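Ribonuclease VapC (Klebsiella pneumoniae, PDB 7BY3) probably acts as the magnesium-dependent RNase toxin of a toxin-antitoxin system, built on a PIN domain with endonuclease activity. Local coordinates at residues 11-16 against 25-30; 38-43 against 91-96; 43-48 against 59-64; 107-112 against 118-123. All coordinates share one frame; numbering follows the deposited sequence.

Contact 1 of 4, residues 11-16 against 25-30; sequences NILIDL and QALEAW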
# COMPACT_ATOMS: atom_id res chain seq x y z
N ASN B 11 0.33 -16.42 -0.72
CA ASN B 11 0.83 -17.77 -0.98
C ASN B 11 -0.26 -18.75 -1.43
O ASN B 11 0.03 -19.72 -2.13
CB ASN B 11 1.54 -18.31 0.26
CG ASN B 11 0.68 -18.25 1.51
OD1 ASN B 11 0.78 -17.31 2.30
ND2 ASN B 11 -0.17 -19.25 1.70
N ILE B 12 -1.50 -18.49 -1.02
CA ILE B 12 -2.60 -19.37 -1.38
C ILE B 12 -3.03 -19.15 -2.83
O ILE B 12 -3.25 -20.11 -3.57
CB ILE B 12 -3.81 -19.16 -0.46
CG1 ILE B 12 -3.44 -19.54 0.97
CG2 ILE B 12 -5.00 -19.97 -0.93
CD1 ILE B 12 -4.58 -19.43 1.93
N LEU B 13 -3.13 -17.89 -3.23
CA LEU B 13 -3.45 -17.56 -4.61
C LEU B 13 -2.39 -18.09 -5.57
O LEU B 13 -2.71 -18.65 -6.62
CB LEU B 13 -3.60 -16.04 -4.78
CG LEU B 13 -4.91 -15.41 -4.31
CD1 LEU B 13 -4.91 -13.92 -4.62
CD2 LEU B 13 -6.10 -16.07 -4.97
N ILE B 14 -1.13 -17.93 -5.19
CA ILE B 14 -0.01 -18.46 -5.96
C ILE B 14 -0.13 -19.97 -6.12
O ILE B 14 0.04 -20.51 -7.21
CB ILE B 14 1.34 -18.11 -5.31
CG1 ILE B 14 1.58 -16.60 -5.34
CG2 ILE B 14 2.48 -18.82 -6.02
CD1 ILE B 14 1.63 -16.02 -6.74
N ASP B 15 -0.43 -20.65 -5.01
CA ASP B 15 -0.64 -22.09 -5.02
C ASP B 15 -1.73 -22.50 -6.00
O ASP B 15 -1.58 -23.47 -6.73
CB ASP B 15 -1.01 -22.58 -3.62
CG ASP B 15 0.16 -23.19 -2.89
OD1 ASP B 15 1.25 -23.30 -3.48
OD2 ASP B 15 -0.01 -23.57 -1.71
N LEU B 16 -2.82 -21.74 -6.00
CA LEU B 16 -3.95 -22.02 -6.88
C LEU B 16 -3.56 -21.92 -8.35
O LEU B 16 -3.79 -22.85 -9.12
CB LEU B 16 -5.11 -21.08 -6.59
CG LEU B 16 -6.26 -21.20 -7.59
CD1 LEU B 16 -7.10 -22.43 -7.30
CD2 LEU B 16 -7.11 -19.94 -7.60
N GLN B 25 -9.20 -26.09 -2.56
CA GLN B 25 -9.95 -26.50 -1.38
C GLN B 25 -9.96 -25.42 -0.31
O GLN B 25 -10.87 -25.34 0.50
CB GLN B 25 -9.38 -27.79 -0.81
CG GLN B 25 -9.58 -28.99 -1.71
CD GLN B 25 -9.07 -30.27 -1.09
OE1 GLN B 25 -8.34 -30.25 -0.10
NE2 GLN B 25 -9.46 -31.40 -1.67
N ALA B 26 -8.92 -24.59 -0.31
CA ALA B 26 -8.83 -23.49 0.65
C ALA B 26 -9.78 -22.37 0.25
O ALA B 26 -10.41 -21.74 1.10
CB ALA B 26 -7.41 -22.98 0.74
N LEU B 27 -9.90 -22.14 -1.05
CA LEU B 27 -10.74 -21.07 -1.57
C LEU B 27 -12.22 -21.46 -1.60
O LEU B 27 -13.09 -20.59 -1.55
CB LEU B 27 -10.28 -20.65 -2.96
CG LEU B 27 -9.05 -19.75 -2.98
CD1 LEU B 27 -8.49 -19.63 -4.38
CD2 LEU B 27 -9.40 -18.37 -2.43
N GLU B 28 -12.50 -22.76 -1.68
CA GLU B 28 -13.87 -23.25 -1.64
C GLU B 28 -14.39 -23.34 -0.21
O GLU B 28 -15.60 -23.34 0.02
CB GLU B 28 -13.99 -24.62 -2.31
CG GLU B 28 -13.82 -24.60 -3.81
CD GLU B 28 -13.92 -25.98 -4.42
OE1 GLU B 28 -14.18 -26.94 -3.68
OE2 GLU B 28 -13.73 -26.10 -5.65
N ALA B 29 -13.47 -23.40 0.75
CA ALA B 29 -13.82 -23.62 2.15
C ALA B 29 -14.46 -22.40 2.79
O ALA B 29 -14.89 -22.46 3.94
CB ALA B 29 -12.58 -24.03 2.93
N TRP B 30 -14.52 -21.30 2.06
CA TRP B 30 -15.07 -20.06 2.59
C TRP B 30 -16.09 -19.45 1.63
O TRP B 30 -15.96 -19.58 0.42
CB TRP B 30 -13.94 -19.08 2.88
CG TRP B 30 -12.97 -19.60 3.89
CD1 TRP B 30 -11.91 -20.41 3.66
CD2 TRP B 30 -12.99 -19.35 5.30
NE1 TRP B 30 -11.25 -20.69 4.83
CE2 TRP B 30 -11.90 -20.05 5.86
CE3 TRP B 30 -13.81 -18.61 6.15
CZ2 TRP B 30 -11.61 -20.02 7.22
CZ3 TRP B 30 -13.53 -18.58 7.50
CH2 TRP B 30 -12.44 -19.28 8.02
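The first two helices of the PIN domain, 10-17 and 21-28, meet here, with I12, L13 and L16 on one and A26 and L27 on the other. L27 is the main intruder. Its CG lies beside its own backbone N, opposite the carbonyl carbon (chi1 -78°), which swings CG toward helix 10-17, and the branch beyond it puts L27 CD1 3.5 Å from L16 CD2. The two leucines cross at about a right angle. L16 holds its CG anti to the backbone N (chi1 173°), the placing that carries its branch to this methyl. L13 starts out in the other direction, yet L13 CD2 comes back to 4.3 Å from L27 CD1, so one leucine methyl meets two leucines three residues, about one turn, apart. Nearer the start of helix 10-17, I12 CG2 rests on A26 CB at 4.2 Å. Beyond the pair, L27 also touches F8 of strand 6-8, and apolar side chains from the chain of another protein in the assembly pack on L16 and L27. The side chain of I12 lies about 5 Å from that of D9, a predicted magnesium ligand. No hydrogen bond crosses between the segments: the contact is purely van der Waals, between buried methyl groups.

Contact 2 of 4, residues 38-43 against 91-96; sequences LITWME and AIILAT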
# COMPACT_ATOMS: atom_id res chain seq x y z
N LEU B 38 -4.41 -5.26 -1.61
CA LEU B 38 -3.79 -4.74 -2.82
C LEU B 38 -2.35 -5.24 -2.93
O LEU B 38 -1.82 -5.42 -4.03
CB LEU B 38 -3.82 -3.21 -2.83
CG LEU B 38 -3.56 -2.50 -4.16
CD1 LEU B 38 -4.37 -3.12 -5.29
CD2 LEU B 38 -3.86 -1.02 -4.03
N ILE B 39 -1.72 -5.47 -1.78
CA ILE B 39 -0.37 -6.03 -1.73
C ILE B 39 -0.32 -7.39 -2.40
O ILE B 39 0.61 -7.71 -3.14
CB ILE B 39 0.13 -6.16 -0.27
CG1 ILE B 39 0.35 -4.77 0.33
CG2 ILE B 39 1.40 -6.98 -0.21
CD1 ILE B 39 1.26 -4.76 1.53
N THR B 40 -1.35 -8.20 -2.14
CA THR B 40 -1.44 -9.53 -2.74
C THR B 40 -1.70 -9.44 -4.24
O THR B 40 -1.11 -10.19 -5.01
CB THR B 40 -2.55 -10.36 -2.06
OG1 THR B 40 -2.18 -10.64 -0.71
CG2 THR B 40 -2.76 -11.67 -2.79
N TRP B 41 -2.57 -8.51 -4.64
CA TRP B 41 -2.87 -8.30 -6.06
C TRP B 41 -1.59 -8.04 -6.86
O TRP B 41 -1.39 -8.62 -7.92
CB TRP B 41 -3.86 -7.14 -6.24
CG TRP B 41 -4.41 -7.02 -7.64
CD1 TRP B 41 -5.55 -7.58 -8.12
CD2 TRP B 41 -3.83 -6.29 -8.73
NE1 TRP B 41 -5.73 -7.24 -9.44
CE2 TRP B 41 -4.68 -6.45 -9.84
CE3 TRP B 41 -2.67 -5.51 -8.88
CZ2 TRP B 41 -4.41 -5.87 -11.08
CZ3 TRP B 41 -2.41 -4.94 -10.11
CH2 TRP B 41 -3.28 -5.12 -11.19
N MET B 42 -0.73 -7.17 -6.33
CA MET B 42 0.51 -6.81 -7.00
C MET B 42 1.49 -7.98 -7.10
O MET B 42 2.09 -8.20 -8.15
CB MET B 42 1.18 -5.64 -6.28
CG MET B 42 0.43 -4.32 -6.40
SD MET B 42 1.36 -2.93 -5.75
CE MET B 42 0.70 -2.83 -4.09
N GLU B 43 1.66 -8.71 -6.00
CA GLU B 43 2.60 -9.83 -5.98
C GLU B 43 2.14 -11.00 -6.84
O GLU B 43 2.97 -11.76 -7.34
CB GLU B 43 2.84 -10.31 -4.54
CG GLU B 43 3.59 -9.32 -3.67
CD GLU B 43 4.27 -9.99 -2.48
OE1 GLU B 43 4.54 -11.20 -2.56
OE2 GLU B 43 4.54 -9.30 -1.47
N ALA B 91 2.28 -7.46 8.16
CA ALA B 91 1.51 -6.63 9.08
C ALA B 91 0.35 -5.94 8.37
O ALA B 91 -0.73 -5.80 8.94
CB ALA B 91 2.42 -5.59 9.73
N ILE B 92 0.57 -5.52 7.13
CA ILE B 92 -0.45 -4.82 6.36
C ILE B 92 -1.60 -5.75 5.99
O ILE B 92 -2.77 -5.37 6.07
CB ILE B 92 0.15 -4.19 5.09
CG1 ILE B 92 1.16 -3.10 5.46
CG2 ILE B 92 -0.93 -3.61 4.20
CD1 ILE B 92 1.97 -2.58 4.30
N ILE B 93 -1.27 -6.98 5.61
CA ILE B 93 -2.28 -7.97 5.26
C ILE B 93 -3.08 -8.38 6.49
O ILE B 93 -4.29 -8.59 6.42
CB ILE B 93 -1.64 -9.20 4.58
CG1 ILE B 93 -1.22 -8.84 3.15
CG2 ILE B 93 -2.60 -10.37 4.54
CD1 ILE B 93 -0.42 -9.92 2.46
N LEU B 94 -2.40 -8.48 7.63
CA LEU B 94 -3.07 -8.80 8.89
C LEU B 94 -3.92 -7.62 9.37
O LEU B 94 -5.01 -7.82 9.91
CB LEU B 94 -2.05 -9.18 9.96
CG LEU B 94 -2.61 -9.59 11.33
CD1 LEU B 94 -3.62 -10.72 11.18
CD2 LEU B 94 -1.50 -9.99 12.28
N ALA B 95 -3.43 -6.41 9.16
CA ALA B 95 -4.17 -5.20 9.52
C ALA B 95 -5.44 -5.07 8.69
O ALA B 95 -6.48 -4.65 9.19
CB ALA B 95 -3.29 -3.97 9.34
N THR B 96 -5.33 -5.42 7.41
CA THR B 96 -6.46 -5.39 6.50
C THR B 96 -7.55 -6.36 6.95
O THR B 96 -8.74 -6.03 6.92
CB THR B 96 -6.01 -5.72 5.06
OG1 THR B 96 -5.11 -4.71 4.60
CG2 THR B 96 -7.21 -5.78 4.13
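Helices 38-43 and 91-96 run against each other at 131° between their N-to-C directions, with the segment axes 10.4 Å apart at closest and the CA atoms of I39 and I93 7.5 Å apart. The methyl I39 CD1 does most of the touching: it settles between the two arms of I92, 3.6 Å from I92 CD1 and also 3.6 Å from I92 CG2, and the two side chains cross nearly at right angles. In I39, CG1 stands anti to the carbonyl carbon (chi1 -68°), and the extended chi2 then carries CD1 across the gap between the helices. At the next residue of each helix, I93 reaches over with its terminal methyl, bringing I93 CD1 to 3.7 Å from T40 OG1. That is an apolar approach to a hydroxyl whose polar need is met by a hydrogen bond with T10 OG1 of helix 10-17. Within 91-96 the carbonyl of I92 is gripped twice, by T96 N along the helix and by T96 OG1, which donates to I92 O over 2.8 Å; the two come from opposite faces of the carbonyl plane, and the side-chain bond fixes the rotation of T96. M42 of the second subunit packs on I92, and a basic side chain from the chain of another protein packs on I93. I93 also lies against D9, its side chain about 3 Å away, and about 6 Å from that of D90. Both aspartates are predicted magnesium ligands, consistent with this buried crossing of helices 38-50 and 88-99 lying beside the acidic metal site of a PIN domain.

Contact 3 of 4, residues 43-48 against 59-64; sequences EVMVGA and MALSTF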
# COMPACT_ATOMS: atom_id res chain seq x y z
N GLU B 43 1.66 -8.71 -6.00
CA GLU B 43 2.60 -9.83 -5.98
C GLU B 43 2.14 -11.00 -6.84
O GLU B 43 2.97 -11.76 -7.34
CB GLU B 43 2.84 -10.31 -4.54
CG GLU B 43 3.59 -9.32 -3.67
CD GLU B 43 4.27 -9.99 -2.48
OE1 GLU B 43 4.54 -11.20 -2.56
OE2 GLU B 43 4.54 -9.30 -1.47
N VAL B 44 0.84 -11.14 -7.02
CA VAL B 44 0.31 -12.16 -7.91
C VAL B 44 0.50 -11.73 -9.37
O VAL B 44 0.84 -12.55 -10.23
CB VAL B 44 -1.18 -12.45 -7.64
CG1 VAL B 44 -1.76 -13.38 -8.69
CG2 VAL B 44 -1.35 -13.06 -6.25
N MET B 45 0.29 -10.45 -9.64
CA MET B 45 0.44 -9.91 -10.99
C MET B 45 1.89 -9.98 -11.47
O MET B 45 2.15 -10.03 -12.68
CB MET B 45 -0.07 -8.47 -11.05
CG MET B 45 -1.58 -8.33 -10.98
SD MET B 45 -2.45 -9.33 -12.21
CE MET B 45 -1.87 -8.57 -13.72
N VAL B 46 2.83 -9.97 -10.53
CA VAL B 46 4.24 -10.18 -10.86
C VAL B 46 4.39 -11.56 -11.50
O VAL B 46 5.11 -11.73 -12.49
CB VAL B 46 5.14 -10.07 -9.62
CG1 VAL B 46 6.47 -10.79 -9.83
CG2 VAL B 46 5.36 -8.61 -9.25
N GLY B 47 3.70 -12.54 -10.94
CA GLY B 47 3.74 -13.90 -11.45
C GLY B 47 2.90 -14.08 -12.70
O GLY B 47 3.23 -14.89 -13.56
N ALA B 48 1.81 -13.32 -12.79
CA ALA B 48 0.96 -13.36 -13.97
C ALA B 48 1.72 -12.89 -15.20
O ALA B 48 1.50 -13.39 -16.31
CB ALA B 48 -0.28 -12.50 -13.76
N MET B 59 -8.43 -11.32 -14.54
CA MET B 59 -9.84 -11.71 -14.58
C MET B 59 -10.26 -12.44 -13.31
O MET B 59 -11.31 -12.15 -12.73
CB MET B 59 -10.12 -12.59 -15.80
CG MET B 59 -10.30 -11.81 -17.10
SD MET B 59 -10.57 -12.89 -18.52
CE MET B 59 -10.73 -11.69 -19.83
N ALA B 60 -9.44 -13.39 -12.88
CA ALA B 60 -9.74 -14.19 -11.70
C ALA B 60 -9.65 -13.36 -10.43
O ALA B 60 -10.47 -13.52 -9.51
CB ALA B 60 -8.81 -15.39 -11.62
N LEU B 61 -8.67 -12.48 -10.36
CA LEU B 61 -8.44 -11.66 -9.17
C LEU B 61 -9.55 -10.64 -8.94
O LEU B 61 -9.81 -10.26 -7.80
CB LEU B 61 -7.09 -10.95 -9.27
CG LEU B 61 -5.85 -11.83 -9.15
CD1 LEU B 61 -4.59 -10.99 -9.16
CD2 LEU B 61 -5.92 -12.67 -7.88
N SER B 62 -10.19 -10.20 -10.02
CA SER B 62 -11.22 -9.17 -9.93
C SER B 62 -12.51 -9.69 -9.30
O SER B 62 -13.43 -8.93 -9.02
CB SER B 62 -11.51 -8.59 -11.32
OG SER B 62 -12.01 -9.59 -12.19
N THR B 63 -12.57 -11.00 -9.08
CA THR B 63 -13.71 -11.63 -8.43
C THR B 63 -13.56 -11.57 -6.91
O THR B 63 -14.47 -11.94 -6.17
CB THR B 63 -13.88 -13.09 -8.86
OG1 THR B 63 -12.83 -13.88 -8.31
CG2 THR B 63 -13.86 -13.20 -10.38
N PHE B 64 -12.40 -11.10 -6.46
CA PHE B 64 -12.13 -10.90 -5.04
C PHE B 64 -12.44 -9.47 -4.64
O PHE B 64 -12.24 -8.55 -5.43
CB PHE B 64 -10.67 -11.22 -4.71
CG PHE B 64 -10.34 -12.67 -4.73
CD1 PHE B 64 -10.03 -13.31 -5.92
CD2 PHE B 64 -10.31 -13.40 -3.55
CE1 PHE B 64 -9.71 -14.66 -5.93
CE2 PHE B 64 -9.99 -14.74 -3.56
CZ PHE B 64 -9.69 -15.37 -4.75
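L61 joins V44 and M45 across a helical hairpin of the PIN domain, in which helices 38-50 and 54-61 follow one another in the chain and pack side against side. The tight part is small and wholly apolar. V44 and L61 reach toward each other tip to tip, with V44 CG1 3.7 Å from L61 CD1; V44 CG1 stands anti to its backbone N (chi1 172°), so this methyl rather than CG2 faces the leucine. The same L61 CD1 lies 4.1 Å from M45 SD. The methionine chain is folded at both chi2 and chi3, and it slides past L61 in the opposite direction instead of meeting it head on. One leucine methyl thus touches a valine branch and a thioether on successive residues of the longer helix. L61 has further apolar company in L13 of helix 10-17 and I36 of strand 35-37, while aromatic side chains from the chain of another protein pack on V44 and V46. Outward, the segment loosens into solvent. M59, S62 and T63 are exposed, and here the chain makes a type I turn from L61 to F64, closed by F64 N donating to L61 O over 3.0 Å. This outer side is tied by short-range polar bonds instead of packing: S62 OG donates to M59 O at 2.7 Å from above the carbonyl plane. T63 OG1 approaches A60 O to 2.7 Å in the carbonyl plane, at a C=O...OG1 angle of 159°.

Contact 4 of 4, residues 107-112 against 118-123; sequences RNTKDF and VVTPYE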
# COMPACT_ATOMS: atom_id res chain seq x y z
N ARG B 107 -0.57 -19.91 4.65
CA ARG B 107 0.23 -21.09 4.92
C ARG B 107 1.37 -20.78 5.87
O ARG B 107 2.13 -21.68 6.25
CB ARG B 107 0.79 -21.68 3.63
CG ARG B 107 0.14 -22.98 3.21
CD ARG B 107 0.89 -23.61 2.05
NE ARG B 107 0.65 -22.88 0.81
CZ ARG B 107 1.49 -21.98 0.31
NH1 ARG B 107 1.20 -21.36 -0.82
NH2 ARG B 107 2.62 -21.72 0.93
N ASN B 108 1.50 -19.52 6.28
CA ASN B 108 2.67 -19.13 7.05
C ASN B 108 2.38 -19.27 8.54
O ASN B 108 1.73 -18.42 9.15
CB ASN B 108 3.05 -17.69 6.69
CG ASN B 108 4.34 -17.23 7.34
OD1 ASN B 108 5.05 -18.01 7.97
ND2 ASN B 108 4.65 -15.95 7.18
N THR B 109 2.89 -20.35 9.12
CA THR B 109 2.76 -20.64 10.54
C THR B 109 3.86 -19.98 11.35
O THR B 109 3.64 -19.55 12.48
CB THR B 109 2.77 -22.16 10.80
OG1 THR B 109 4.02 -22.71 10.37
CG2 THR B 109 1.64 -22.83 10.05
N LYS B 110 5.04 -19.94 10.76
CA LYS B 110 6.24 -19.42 11.41
C LYS B 110 6.00 -18.01 11.94
O LYS B 110 6.32 -17.71 13.09
CB LYS B 110 7.41 -19.43 10.43
CG LYS B 110 8.75 -19.07 11.03
CD LYS B 110 9.87 -19.25 10.02
CE LYS B 110 11.13 -18.51 10.44
NZ LYS B 110 10.82 -17.33 11.28
N ASP B 111 5.45 -17.16 11.10
CA ASP B 111 5.14 -15.79 11.48
C ASP B 111 3.80 -15.63 12.23
O ASP B 111 3.71 -14.83 13.16
CB ASP B 111 5.14 -14.89 10.24
CG ASP B 111 6.51 -14.79 9.59
OD1 ASP B 111 7.52 -14.86 10.31
OD2 ASP B 111 6.57 -14.63 8.35
N PHE B 112 2.77 -16.35 11.80
CA PHE B 112 1.41 -16.07 12.26
C PHE B 112 0.82 -16.93 13.39
O PHE B 112 -0.31 -16.68 13.81
CB PHE B 112 0.46 -16.13 11.07
CG PHE B 112 0.43 -14.86 10.27
CD1 PHE B 112 -0.20 -13.74 10.77
CD2 PHE B 112 1.04 -14.79 9.03
CE1 PHE B 112 -0.23 -12.56 10.05
CE2 PHE B 112 1.01 -13.61 8.30
CZ PHE B 112 0.37 -12.50 8.81
N VAL B 118 -6.47 -15.95 12.52
CA VAL B 118 -5.66 -16.48 11.43
C VAL B 118 -5.80 -18.00 11.33
O VAL B 118 -5.73 -18.71 12.33
CB VAL B 118 -4.16 -16.13 11.62
CG1 VAL B 118 -3.35 -16.62 10.43
CG2 VAL B 118 -3.98 -14.64 11.82
N VAL B 119 -6.01 -18.51 10.12
CA VAL B 119 -6.20 -19.94 9.90
C VAL B 119 -5.11 -20.53 9.01
O VAL B 119 -4.85 -20.00 7.93
CB VAL B 119 -7.59 -20.23 9.27
CG1 VAL B 119 -7.59 -21.56 8.54
CG2 VAL B 119 -8.66 -20.22 10.34
N THR B 120 -4.47 -21.61 9.45
CA THR B 120 -3.55 -22.30 8.56
C THR B 120 -4.27 -23.49 7.90
O THR B 120 -4.58 -24.49 8.54
CB THR B 120 -2.26 -22.75 9.31
OG1 THR B 120 -1.39 -23.44 8.41
CG2 THR B 120 -2.58 -23.63 10.52
N PRO B 121 -4.60 -23.33 6.61
CA PRO B 121 -5.36 -24.35 5.87
C PRO B 121 -4.59 -25.65 5.57
O PRO B 121 -5.14 -26.72 5.79
CB PRO B 121 -5.72 -23.63 4.57
CG PRO B 121 -4.64 -22.64 4.38
CD PRO B 121 -4.24 -22.19 5.76
N TYR B 122 -3.35 -25.55 5.12
CA TYR B 122 -2.63 -26.74 4.65
C TYR B 122 -1.11 -26.60 4.74
O TYR B 122 -0.59 -25.60 5.24
CB TYR B 122 -3.06 -27.10 3.22
CG TYR B 122 -2.93 -25.99 2.20
CD1 TYR B 122 -1.84 -25.92 1.35
CD2 TYR B 122 -3.92 -25.02 2.07
CE1 TYR B 122 -1.74 -24.91 0.41
CE2 TYR B 122 -3.82 -24.01 1.13
CZ TYR B 122 -2.73 -23.96 0.31
OH TYR B 122 -2.62 -22.95 -0.63
N GLU B 123 -0.40 -27.61 4.24
CA GLU B 123 1.04 -27.75 4.49
C GLU B 123 1.85 -28.02 3.22
O GLU B 123 1.35 -28.63 2.27
CB GLU B 123 1.26 -28.89 5.50
CG GLU B 123 2.71 -29.14 5.90
CD GLU B 123 3.31 -28.00 6.69
OE1 GLU B 123 2.55 -27.32 7.42
OE2 GLU B 123 4.53 -27.77 6.58
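R107 lies across Y122, its aliphatic part over one face of the ring: R107 CG stands 4.1 Å from the ring centroid, a CH-pi contact displaced toward the rim. Further along, the arginine bends at chi3 and brings R107 NE to 3.2 Å from Y122 CE1, which meets the edge of the guanidinium near its plane; the two flat groups are turned 57° apart. Y122 is set for this by a CG placed between its backbone N and carbonyl carbon (chi1 54°). On the exposed rim T109 CG2 touches T120 OG1 at 3.5 Å. On the buried side F112 CB meets V118 CG1 at 3.9 Å, the side chains crossing nearly at right angles. The F112-V118 pair joins the short helix 109-112 to strand 118-119 in the beta-alpha-beta unit that begins with strand 103-105. N108 caps that weakly bonded helix: N108 OD1 accepts from D111 N over 3.3 Å, and N108 ND2 donates to D111 OD2 at 2.6 Å. Behind the first shell, D15 OD2 of helix 10-17 takes both a salt bridge from R107 NH1 and a hydrogen bond with Y122 OH, holding the two together. F112 rests on L94 and on D90, a predicted magnesium ligand, both in helix 88-99.

From the N terminus, contact 1 closes first, bringing helix 21-28 back onto helix 10-17. Contact 2 opens next, at helix 38-50, and its long loop ends at helix 88-99; contact 3 shares E43 with it and is nested inside, closing the hairpin with helix 54-61. Contact 4 follows in series, folding the C-terminal segment against the residues after strand 103-105. Contacts 1, 2 and 3 share one apolar core, where L13 touches T40, V44, L61 and F64. Contact 4 reaches contact 2 through L94, but its nearest atoms are about 10 Å from those of contact 3, across the centre of the chain.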